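Local structure of IroE protein (Escherichia coli, 2GZS) at residues V9-S14 against W30-N35; D50-M55 against V77-N82; V155-L160 against L183-A188; H198-E203 against V238-P243. The protein hydrolyses the trilactone of enterobactin and its C-glucosylated salmochelin forms, usually cutting once to release linear trimers and preferring the iron-free siderophores. One frame throughout, in Å; residues are numbered along the deposited sequence.

Interaction 1. Residues V9-S14 against W30-N35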
# COMPACT_ATOMS: atom_id res chain seq x y z
N VAL A 9 0.39 6.02 -23.50
CA VAL A 9 -0.88 6.23 -24.17
C VAL A 9 -2.04 5.85 -23.30
O VAL A 9 -3.19 6.19 -23.52
CB VAL A 9 -0.92 5.42 -25.49
CG1 VAL A 9 -0.06 6.04 -26.54
CG2 VAL A 9 -0.45 3.98 -25.23
N PHE A 10 -1.84 5.06 -22.20
CA PHE A 10 -2.93 4.56 -21.42
C PHE A 10 -3.32 5.46 -20.21
O PHE A 10 -4.41 5.37 -19.72
CB PHE A 10 -2.50 3.17 -20.88
CG PHE A 10 -2.48 2.10 -22.01
CD1 PHE A 10 -3.65 1.65 -22.53
CD2 PHE A 10 -1.23 1.66 -22.44
CE1 PHE A 10 -3.60 0.67 -23.54
CE2 PHE A 10 -1.15 0.71 -23.46
CZ PHE A 10 -2.35 0.29 -23.99
N TYR A 11 -2.36 6.28 -19.80
CA TYR A 11 -2.45 7.02 -18.53
C TYR A 11 -1.68 8.33 -18.65
O TYR A 11 -0.73 8.45 -19.40
CB TYR A 11 -1.75 6.24 -17.39
CG TYR A 11 -2.52 5.26 -16.58
CD1 TYR A 11 -2.89 4.01 -17.08
CD2 TYR A 11 -2.93 5.55 -15.27
CE1 TYR A 11 -3.62 3.05 -16.40
CE2 TYR A 11 -3.66 4.59 -14.58
CZ TYR A 11 -4.00 3.35 -15.10
OH TYR A 11 -4.73 2.42 -14.40
N HIS A 12 -2.08 9.35 -17.90
CA HIS A 12 -1.33 10.60 -17.81
C HIS A 12 -0.91 10.82 -16.35
O HIS A 12 -1.57 10.38 -15.45
CB HIS A 12 -2.14 11.82 -18.25
CG HIS A 12 -3.49 12.10 -17.72
ND1 HIS A 12 -4.61 11.39 -18.06
CD2 HIS A 12 -3.94 13.05 -16.84
CE1 HIS A 12 -5.70 11.83 -17.46
NE2 HIS A 12 -5.28 12.84 -16.72
N PHE A 13 0.17 11.53 -16.21
CA PHE A 13 0.80 11.59 -14.88
C PHE A 13 1.03 13.02 -14.43
O PHE A 13 1.30 13.89 -15.23
CB PHE A 13 2.18 10.96 -15.00
CG PHE A 13 2.16 9.52 -15.40
CD1 PHE A 13 2.22 8.54 -14.44
CD2 PHE A 13 2.07 9.20 -16.77
CE1 PHE A 13 2.20 7.22 -14.84
CE2 PHE A 13 2.05 7.86 -17.14
CZ PHE A 13 2.10 6.88 -16.18
N SER A 14 0.98 13.20 -13.11
CA SER A 14 1.48 14.46 -12.58
C SER A 14 2.27 14.17 -11.31
O SER A 14 2.15 13.04 -10.79
CB SER A 14 0.32 15.45 -12.40
OG SER A 14 -0.66 14.88 -11.59
N TRP A 30 3.46 10.73 -7.18
CA TRP A 30 3.02 10.68 -8.58
C TRP A 30 1.57 10.19 -8.60
O TRP A 30 1.17 9.22 -7.94
CB TRP A 30 3.84 9.74 -9.43
CG TRP A 30 5.25 10.13 -9.64
CD1 TRP A 30 5.71 10.83 -10.73
CD2 TRP A 30 6.40 9.87 -8.82
NE1 TRP A 30 7.07 11.02 -10.62
CE2 TRP A 30 7.51 10.43 -9.44
CE3 TRP A 30 6.53 9.18 -7.58
CZ2 TRP A 30 8.78 10.35 -8.90
CZ3 TRP A 30 7.82 9.11 -7.04
CH2 TRP A 30 8.91 9.69 -7.68
N THR A 31 0.74 10.89 -9.37
CA THR A 31 -0.63 10.48 -9.61
C THR A 31 -0.78 10.06 -11.08
O THR A 31 -0.50 10.89 -11.97
CB THR A 31 -1.63 11.57 -9.24
OG1 THR A 31 -1.44 11.91 -7.85
CG2 THR A 31 -3.06 11.06 -9.32
N ALA A 32 -1.16 8.83 -11.36
CA ALA A 32 -1.36 8.29 -12.68
C ALA A 32 -2.86 8.14 -12.87
O ALA A 32 -3.51 7.38 -12.18
CB ALA A 32 -0.63 6.95 -12.89
N VAL A 33 -3.43 8.88 -13.85
CA VAL A 33 -4.87 8.88 -14.10
C VAL A 33 -5.13 8.16 -15.43
O VAL A 33 -4.43 8.52 -16.40
CB VAL A 33 -5.44 10.30 -14.18
CG1 VAL A 33 -6.91 10.28 -14.49
CG2 VAL A 33 -5.22 11.10 -12.87
N PRO A 34 -6.04 7.23 -15.51
CA PRO A 34 -6.31 6.54 -16.78
C PRO A 34 -6.77 7.54 -17.86
O PRO A 34 -7.42 8.53 -17.56
CB PRO A 34 -7.43 5.59 -16.44
CG PRO A 34 -7.30 5.36 -14.94
CD PRO A 34 -6.91 6.72 -14.41
N ASN A 35 -6.36 7.25 -19.09
CA ASN A 35 -6.86 8.06 -20.21
C ASN A 35 -8.15 7.52 -20.73
O ASN A 35 -8.74 8.17 -21.59
CB ASN A 35 -5.80 8.05 -21.32
CG ASN A 35 -4.65 8.95 -21.00
OD1 ASN A 35 -4.67 9.66 -19.97
ND2 ASN A 35 -3.64 9.04 -21.86
O HOH W 1 0.66 13.87 -7.81
O HOH W 2 -2.20 13.13 -13.30

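Interaction 2. Residues D50-M55 against V77-N82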
# COMPACT_ATOMS: atom_id res chain seq x y z
N ASP A 50 6.61 3.17 -1.10
CA ASP A 50 7.83 3.03 -1.89
C ASP A 50 7.63 3.49 -3.32
O ASP A 50 7.97 2.80 -4.28
CB ASP A 50 8.35 1.58 -1.82
CG ASP A 50 8.82 1.23 -0.40
OD1 ASP A 50 9.50 2.11 0.21
OD2 ASP A 50 8.49 0.09 -0.01
N GLY A 51 7.04 4.68 -3.45
CA GLY A 51 6.53 5.09 -4.77
C GLY A 51 7.62 5.24 -5.76
O GLY A 51 7.31 5.09 -6.97
N ASN A 52 8.85 5.60 -5.44
CA ASN A 52 9.89 5.74 -6.46
C ASN A 52 10.11 4.38 -7.14
O ASN A 52 10.23 4.31 -8.37
CB ASN A 52 11.23 6.19 -5.90
CG ASN A 52 11.16 7.48 -5.13
OD1 ASN A 52 11.53 8.57 -5.56
ND2 ASN A 52 10.61 7.38 -3.95
N ALA A 53 10.10 3.32 -6.37
CA ALA A 53 10.41 1.97 -6.90
C ALA A 53 9.26 1.47 -7.72
O ALA A 53 9.41 0.84 -8.77
CB ALA A 53 10.71 1.01 -5.73
N VAL A 54 8.01 1.74 -7.26
CA VAL A 54 6.83 1.41 -8.05
C VAL A 54 6.93 2.15 -9.40
O VAL A 54 6.71 1.48 -10.45
CB VAL A 54 5.56 1.81 -7.28
CG1 VAL A 54 4.40 1.69 -8.27
CG2 VAL A 54 5.34 0.91 -6.06
N MSE A 55 7.23 3.43 -9.38
CA MSE A 55 7.27 4.13 -10.70
C MSE A 55 8.35 3.59 -11.60
O MSE A 55 8.10 3.54 -12.81
CB MSE A 55 7.47 5.62 -10.49
CG MSE A 55 6.22 6.23 -9.81
SE MSE A 55 4.60 6.12 -10.87
CE MSE A 55 5.24 7.09 -12.29
N VAL A 77 3.44 6.96 -3.58
CA VAL A 77 3.90 7.91 -2.55
C VAL A 77 5.39 7.63 -2.32
O VAL A 77 5.69 6.61 -1.64
CB VAL A 77 3.10 7.75 -1.28
CG1 VAL A 77 3.54 8.75 -0.21
CG2 VAL A 77 1.60 7.89 -1.65
N GLY A 78 6.26 8.45 -2.89
CA GLY A 78 7.69 8.24 -2.79
C GLY A 78 8.40 9.39 -2.09
O GLY A 78 7.72 10.14 -1.36
N TYR A 79 9.67 9.48 -2.33
CA TYR A 79 10.53 10.44 -1.66
C TYR A 79 11.30 11.26 -2.64
O TYR A 79 11.46 10.79 -3.79
CB TYR A 79 11.51 9.70 -0.71
CG TYR A 79 10.79 9.08 0.47
CD1 TYR A 79 10.47 9.84 1.60
CD2 TYR A 79 10.39 7.72 0.49
CE1 TYR A 79 9.81 9.25 2.69
CE2 TYR A 79 9.72 7.11 1.56
CZ TYR A 79 9.44 7.93 2.68
OH TYR A 79 8.76 7.33 3.72
N GLN A 80 11.80 12.42 -2.23
CA GLN A 80 12.61 13.25 -3.14
C GLN A 80 14.03 12.72 -3.15
O GLN A 80 14.95 13.19 -2.44
CB GLN A 80 12.48 14.70 -2.64
CG GLN A 80 11.07 15.25 -2.84
CD GLN A 80 10.90 16.66 -2.27
OE1 GLN A 80 11.88 17.41 -2.32
NE2 GLN A 80 9.72 16.98 -1.75
N THR A 81 14.23 11.70 -3.97
CA THR A 81 15.53 11.01 -4.05
C THR A 81 15.70 10.46 -5.45
O THR A 81 14.74 10.23 -6.18
CB THR A 81 15.63 9.85 -3.07
OG1 THR A 81 16.91 9.19 -3.28
CG2 THR A 81 14.53 8.83 -3.36
N ASN A 82 16.95 10.24 -5.83
CA ASN A 82 17.13 9.63 -7.16
C ASN A 82 17.34 8.13 -7.04
O ASN A 82 17.63 7.45 -8.02
CB ASN A 82 18.35 10.21 -7.88
CG ASN A 82 18.15 11.66 -8.30
OD1 ASN A 82 17.35 11.94 -9.20
ND2 ASN A 82 18.84 12.57 -7.63

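Interaction 3. Residues V155-L160 against L183-A188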
# COMPACT_ATOMS: atom_id res chain seq x y z
N VAL A 155 0.65 -1.15 6.20
CA VAL A 155 -0.75 -1.45 5.80
C VAL A 155 -1.54 -2.11 6.89
O VAL A 155 -2.70 -1.81 7.15
CB VAL A 155 -0.72 -2.34 4.55
CG1 VAL A 155 -2.10 -2.85 4.13
CG2 VAL A 155 -0.13 -1.56 3.38
N LEU A 156 -0.92 -3.06 7.64
CA LEU A 156 -1.62 -3.69 8.79
C LEU A 156 -1.96 -2.65 9.86
O LEU A 156 -3.09 -2.64 10.38
CB LEU A 156 -0.76 -4.79 9.42
CG LEU A 156 -0.52 -6.03 8.55
CD1 LEU A 156 0.42 -7.02 9.26
CD2 LEU A 156 -1.83 -6.70 8.16
N ASP A 157 -1.02 -1.79 10.17
CA ASP A 157 -1.19 -0.71 11.14
C ASP A 157 -2.39 0.17 10.73
O ASP A 157 -3.20 0.60 11.58
CB ASP A 157 0.11 0.06 11.31
CG ASP A 157 0.07 1.11 12.42
OD1 ASP A 157 -0.17 0.68 13.59
OD2 ASP A 157 0.27 2.32 12.23
N SER A 158 -2.49 0.40 9.42
CA SER A 158 -3.55 1.27 8.91
C SER A 158 -4.87 0.51 8.88
O SER A 158 -5.93 1.10 9.19
CB SER A 158 -3.18 1.67 7.46
OG SER A 158 -2.01 2.46 7.47
N TRP A 159 -4.87 -0.78 8.54
CA TRP A 159 -6.13 -1.56 8.62
C TRP A 159 -6.69 -1.50 10.03
O TRP A 159 -7.89 -1.43 10.31
CB TRP A 159 -5.81 -3.04 8.24
CG TRP A 159 -7.06 -3.90 8.25
CD1 TRP A 159 -7.97 -4.07 7.22
CD2 TRP A 159 -7.54 -4.72 9.31
NE1 TRP A 159 -8.96 -4.93 7.62
CE2 TRP A 159 -8.72 -5.36 8.93
CE3 TRP A 159 -7.04 -4.96 10.60
CZ2 TRP A 159 -9.44 -6.23 9.74
CZ3 TRP A 159 -7.75 -5.82 11.43
CH2 TRP A 159 -8.91 -6.44 11.01
N LEU A 160 -5.82 -1.48 11.05
CA LEU A 160 -6.26 -1.39 12.47
C LEU A 160 -6.81 -0.03 12.80
O LEU A 160 -7.71 0.06 13.64
CB LEU A 160 -5.08 -1.67 13.43
CG LEU A 160 -4.71 -3.15 13.54
CD1 LEU A 160 -3.33 -3.30 14.19
CD2 LEU A 160 -5.81 -3.88 14.32
N LEU A 183 0.06 -8.93 13.97
CA LEU A 183 -1.01 -9.93 13.80
C LEU A 183 -1.89 -10.16 15.03
O LEU A 183 -3.08 -10.43 14.95
CB LEU A 183 -0.44 -11.32 13.45
CG LEU A 183 -0.15 -11.50 11.96
CD1 LEU A 183 0.32 -12.92 11.68
CD2 LEU A 183 -1.37 -11.12 11.12
N SER A 184 -1.26 -10.11 16.19
CA SER A 184 -1.91 -10.22 17.49
C SER A 184 -2.94 -9.10 17.64
O SER A 184 -4.07 -9.32 18.09
CB SER A 184 -0.85 -10.14 18.59
OG SER A 184 -1.50 -10.47 19.82
N ARG A 185 -2.57 -7.89 17.20
CA ARG A 185 -3.61 -6.84 17.26
C ARG A 185 -4.69 -7.04 16.21
O ARG A 185 -5.90 -6.79 16.46
CB ARG A 185 -2.97 -5.48 17.03
CG ARG A 185 -1.96 -5.02 18.06
CD ARG A 185 -1.07 -3.86 17.62
NE ARG A 185 -1.74 -2.64 17.23
CZ ARG A 185 -1.51 -1.60 16.45
NH1 ARG A 185 -0.40 -1.44 15.72
NH2 ARG A 185 -2.44 -0.64 16.35
N VAL A 186 -4.29 -7.50 15.02
CA VAL A 186 -5.27 -7.71 13.95
C VAL A 186 -6.33 -8.69 14.34
O VAL A 186 -7.53 -8.56 14.16
CB VAL A 186 -4.56 -8.20 12.64
CG1 VAL A 186 -5.59 -8.81 11.72
CG2 VAL A 186 -3.76 -7.05 12.02
N THR A 187 -5.94 -9.84 14.96
CA THR A 187 -6.94 -10.85 15.24
C THR A 187 -7.68 -10.52 16.57
O THR A 187 -8.62 -11.26 16.83
CB THR A 187 -6.35 -12.27 15.32
OG1 THR A 187 -5.31 -12.35 16.32
CG2 THR A 187 -5.64 -12.63 14.01
N ALA A 188 -7.30 -9.49 17.28
CA ALA A 188 -7.97 -9.12 18.52
C ALA A 188 -9.16 -8.17 18.30
O ALA A 188 -9.79 -7.79 19.29
CB ALA A 188 -7.00 -8.45 19.49

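Interaction 4. Residues H198-E203 against V238-P243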
# COMPACT_ATOMS: atom_id res chain seq x y z
N HIS A 198 -11.42 -4.56 3.67
CA HIS A 198 -10.91 -5.78 3.08
C HIS A 198 -9.42 -5.94 3.32
O HIS A 198 -8.72 -4.94 3.11
CB HIS A 198 -11.08 -5.72 1.54
CG HIS A 198 -10.36 -6.76 0.78
ND1 HIS A 198 -10.63 -8.13 0.98
CD2 HIS A 198 -9.43 -6.68 -0.20
CE1 HIS A 198 -9.86 -8.83 0.15
NE2 HIS A 198 -9.13 -7.99 -0.56
N LEU A 199 -8.99 -7.11 3.77
CA LEU A 199 -7.55 -7.23 4.07
C LEU A 199 -6.99 -8.33 3.18
O LEU A 199 -7.52 -9.44 3.17
CB LEU A 199 -7.37 -7.62 5.54
CG LEU A 199 -5.91 -7.87 5.92
CD1 LEU A 199 -5.05 -6.64 5.72
CD2 LEU A 199 -5.93 -8.40 7.38
N ALA A 200 -5.96 -8.05 2.43
CA ALA A 200 -5.32 -9.01 1.54
C ALA A 200 -3.87 -9.16 2.03
O ALA A 200 -3.07 -8.23 1.86
CB ALA A 200 -5.33 -8.55 0.09
N ILE A 201 -3.55 -10.33 2.61
CA ILE A 201 -2.17 -10.58 3.00
C ILE A 201 -1.45 -11.32 1.87
O ILE A 201 -2.05 -12.25 1.30
CB ILE A 201 -2.11 -11.43 4.29
CG1 ILE A 201 -2.83 -10.69 5.43
CG2 ILE A 201 -0.68 -11.77 4.65
CD1 ILE A 201 -2.90 -11.52 6.72
N MSE A 202 -0.27 -10.86 1.50
CA MSE A 202 0.41 -11.31 0.33
C MSE A 202 1.78 -11.78 0.78
O MSE A 202 2.52 -11.00 1.38
CB MSE A 202 0.55 -10.20 -0.71
CG MSE A 202 -0.80 -9.43 -0.96
SE MSE A 202 -0.68 -8.03 -2.25
CE MSE A 202 -1.26 -9.05 -3.75
N GLU A 203 2.12 -13.04 0.50
CA GLU A 203 3.43 -13.50 0.94
C GLU A 203 4.06 -14.34 -0.17
O GLU A 203 3.34 -14.86 -1.00
CB GLU A 203 3.34 -14.39 2.22
CG GLU A 203 2.96 -13.58 3.46
CD GLU A 203 4.12 -12.85 4.09
OE1 GLU A 203 5.31 -13.02 3.70
OE2 GLU A 203 3.91 -12.05 5.06
N VAL A 238 -8.20 -12.31 2.84
CA VAL A 238 -7.76 -13.28 1.88
C VAL A 238 -6.25 -13.35 1.90
O VAL A 238 -5.58 -12.42 2.37
CB VAL A 238 -8.22 -12.95 0.44
CG1 VAL A 238 -9.76 -12.82 0.38
CG2 VAL A 238 -7.64 -11.66 -0.08
N PHE A 239 -5.73 -14.44 1.35
CA PHE A 239 -4.30 -14.64 1.24
C PHE A 239 -3.87 -14.78 -0.22
O PHE A 239 -4.48 -15.58 -0.96
CB PHE A 239 -3.93 -15.90 2.04
CG PHE A 239 -2.51 -16.35 1.93
CD1 PHE A 239 -1.52 -15.39 2.12
CD2 PHE A 239 -2.18 -17.69 1.65
CE1 PHE A 239 -0.18 -15.73 2.06
CE2 PHE A 239 -0.84 -17.99 1.62
CZ PHE A 239 0.14 -17.05 1.82
N TRP A 240 -2.90 -14.06 -0.68
CA TRP A 240 -2.30 -14.20 -2.01
C TRP A 240 -0.91 -14.81 -1.81
O TRP A 240 -0.07 -14.22 -1.14
CB TRP A 240 -2.15 -12.86 -2.70
CG TRP A 240 -3.43 -12.16 -3.11
CD1 TRP A 240 -4.23 -11.35 -2.36
CD2 TRP A 240 -4.01 -12.25 -4.41
NE1 TRP A 240 -5.30 -10.92 -3.12
CE2 TRP A 240 -5.16 -11.47 -4.38
CE3 TRP A 240 -3.59 -12.96 -5.55
CZ2 TRP A 240 -5.95 -11.36 -5.52
CZ3 TRP A 240 -4.40 -12.84 -6.69
CH2 TRP A 240 -5.53 -12.06 -6.61
N ASP A 241 -0.71 -15.99 -2.38
CA ASP A 241 0.58 -16.67 -2.25
C ASP A 241 1.39 -16.58 -3.53
O ASP A 241 0.80 -16.82 -4.63
CB ASP A 241 0.31 -18.15 -1.97
CG ASP A 241 1.53 -18.86 -1.44
OD1 ASP A 241 2.59 -18.26 -1.22
OD2 ASP A 241 1.32 -20.09 -1.22
N PHE A 242 2.64 -16.22 -3.51
CA PHE A 242 3.51 -16.20 -4.65
C PHE A 242 4.70 -17.11 -4.36
O PHE A 242 5.72 -16.60 -3.90
CB PHE A 242 4.00 -14.76 -4.94
CG PHE A 242 2.80 -13.85 -5.21
CD1 PHE A 242 2.25 -13.72 -6.48
CD2 PHE A 242 2.23 -13.12 -4.19
CE1 PHE A 242 1.14 -12.90 -6.67
CE2 PHE A 242 1.14 -12.28 -4.40
CZ PHE A 242 0.58 -12.15 -5.66
N PRO A 243 4.50 -18.42 -4.51
CA PRO A 243 5.50 -19.31 -3.90
C PRO A 243 6.92 -19.13 -4.42
O PRO A 243 7.31 -18.96 -5.55
CB PRO A 243 4.99 -20.71 -4.29
CG PRO A 243 3.48 -20.50 -4.38
CD PRO A 243 3.37 -19.14 -5.11
O HOH W 3 -7.79 -9.31 -2.70

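Interaction 1. Residues V9-S14 against W30-N35
Tyr11 and Pro34 meet on the buried side of an antiparallel beta hairpin, strands 11-19 and 26-34, which forms one edge of the central sheet of this alpha/beta-hydrolase. Pro34 CA stands over the centre of one face of the Tyr11 ring, 3.9 Å from the centroid, in a CH-pi contact, while CE2 of the ring runs beside Pro34 CG. Ala32, small enough to fit between two aromatic rings, offers its CB to Tyr11 CD2 at 3.6 Å and to Phe13 CE1 at 3.4 Å. This is the tight side: Leu63 and Leu66 of helix 60-66 pack on Tyr11, Met55 of helix 51-57 packs on Phe13, and the Tyr11 hydroxyl bonds to the carbonyl of Pro72.

The other face opens to solvent at His12 and Ser14, whose polar groups suit it, while Thr31 and Val33 beside them are buried. Water 2 joins Ser14 OG to Thr31 O, and water 1 bonds to Thr31 OG1. Between the faces, His12 pairs with Val33 and Ser14 with Thr31 through two backbone hydrogen bonds each, and Asn35 N continues the ladder to Phe10 O. His12 CG lies between the backbone N and the carbonyl carbon (chi1 50°), and the imidazole beyond it lies beside Val33, whose CB sits over one ring face, 3.8 Å from the centroid. Asn35, with an amide that can both donate and accept, closes the strand end: its ND2 bonds weakly to Val9 O, and its OD1 receives His12 ND1 at 2.6 Å, in the imidazole plane and almost straight at 165°.

Interaction 2. Residues D50-M55 against V77-N82
A strand-to-helix connection next to the active site of this alpha/beta-hydrolase brings the first turn of helix 51-57 against the end of strand 73-79. The two meet through glycines: Gly51 CA and Gly78 CA are only 3.9 Å apart, and each residue lacks a side chain exactly where one would point into the other segment. A CB on Gly51 would collide with the backbone N of Val77 and of Gly78, so glycine suits the place. The closeness lets Gly51 N donate to Val77 O at 3.0 Å, an N-H...O angle of 146°, with the donor standing well above the carbonyl plane.

Asn52 spans the next step. Its CG lies anti to the carbonyl carbon (chi1 -56°), and the planar carboxamide beyond it reaches the backbone of Tyr79, with CG 3.6 Å from Tyr79 O. A short polar side chain fits here because it faces main-chain groups, and Thr81 adds its methyl, CG2 lying 4.0 Å from Asn52 CG.

Asp50, just before the helix, turns away from the strand and forms a salt bridge with Arg90, a residue of the pocket that holds the diisopropyl phosphonate; its side chain is about 6 Å from that of Ser149. Strand 26-34 flanks the contact, with Trp30 on Asn52, helix 117-132 packs on Val77, and Phe251 of helix 247-262 lies against Asp50, Ala53 and Val54.

Interaction 3. Residues V155-L160 against L183-A188
The carboxylate of Asp157 is gripped from several directions: OD1 takes a salt-bridging hydrogen bond from Arg185 NH1 at 3.0 Å, while OD2 is held by Arg121 and by Ser117 OG. In this alpha/beta-hydrolase, Asp157 lies on helix 150-161, the helix that follows the nucleophile Ser149, and Arg185 lies on helix 179-187, which runs roughly the same way, 27° off parallel. The bond is straight, 165° at the hydrogen, and OD1 lies close to the guanidinium plane although the two flat groups are turned 62° from each other. Such a grip probably favours the ionised carboxylate.

Beside the salt bridge the packing is apolar. Val186, branched at CB, spreads its methyls between neighbours: CG1 meets Trp159 CZ3 at 3.7 Å, the two side chains crossing at about a right angle, and CG2 faces Leu156 CD2 at 4.3 Å. The axes of the two short helical segments are 10.0 Å apart, and the broad indole of Trp159 fills part of that separation; Leu230 of helix 219-232 packs on both Trp159 and Val186. Leu160 suits the boundary, since one of its methyls, CD2, rests against the Arg185 backbone while the other, CD1, sits over the centre of the guanidinium face, 3.4 Å from CZ.

Interaction 4. Residues H198-E203 against V238-P243
Met202 and Trp240 lie side by side on one face of two parallel strands, 198-203 and 237-241, the latter the outermost strand of the alpha/beta-hydrolase sheet within this chain. The selenomethionine methyl CE lies over one face of the indole, offset toward the rim, 4.1 Å from the centroid of its five-membered ring, a CH-pi contact; SE approaches obliquely, completing a Met-aromatic pair. A flexible, unbranched chain suits this task, for the bend at chi3 (94°) swings CE over the ring and also within 4.1 Å of Phe242 CE2. Ala200, small enough to leave the indole room, touches its edge with CB 3.9 Å from Trp240 CD1.

On the face of Ile201 and Glu203, Phe239 turns its edge to Glu203 CB, with CE1 3.8 Å away. Its CG is anti to the backbone N (chi1 174°), and the ring beyond brings CD1 to 3.3 Å from Ile201 O.

Behind these side chains, five backbone hydrogen bonds fix the register, running alternately between the strands from Val238 N to Leu199 O through to Phe242 N to Glu203 O. Farther out, Ile223 of helix 219-232 covers Phe239 and Glu203, while helix 247-262 covers Trp240 and Phe242.

At the Glu203 end of the strands, Glu203 OE1 bonds to Ser174 OG. At the His198 end, water 3 accepts from Trp240 NE1 at 3.0 Å and bonds to His198 NE2, so the polar edges of the two rings, one on each strand, are joined through a shared water.

From the N terminus, interaction 1 closes a short hairpin loop at one edge of the sheet. Interaction 2 then closes a longer excursion, from the start of helix 51-57 to the end of strand 73-79, and touches interaction 1 where Trp30 and Phe13 pack on Met55 and Trp30 on Asn52. After the nucleophile Ser149, interaction 3 closes the path from helix 150-161 through strand 167-171 to helix 179-187, and interaction 4 closes the beta-alpha-beta crossover from strand 198-203 through helix 219-232 to the edge strand 237-241. Trp159 and Leu156 pack on Leu199 between these two. All four loops follow in series; none nests or crosses. Interactions 1, 2 and 4 reach the same sheet.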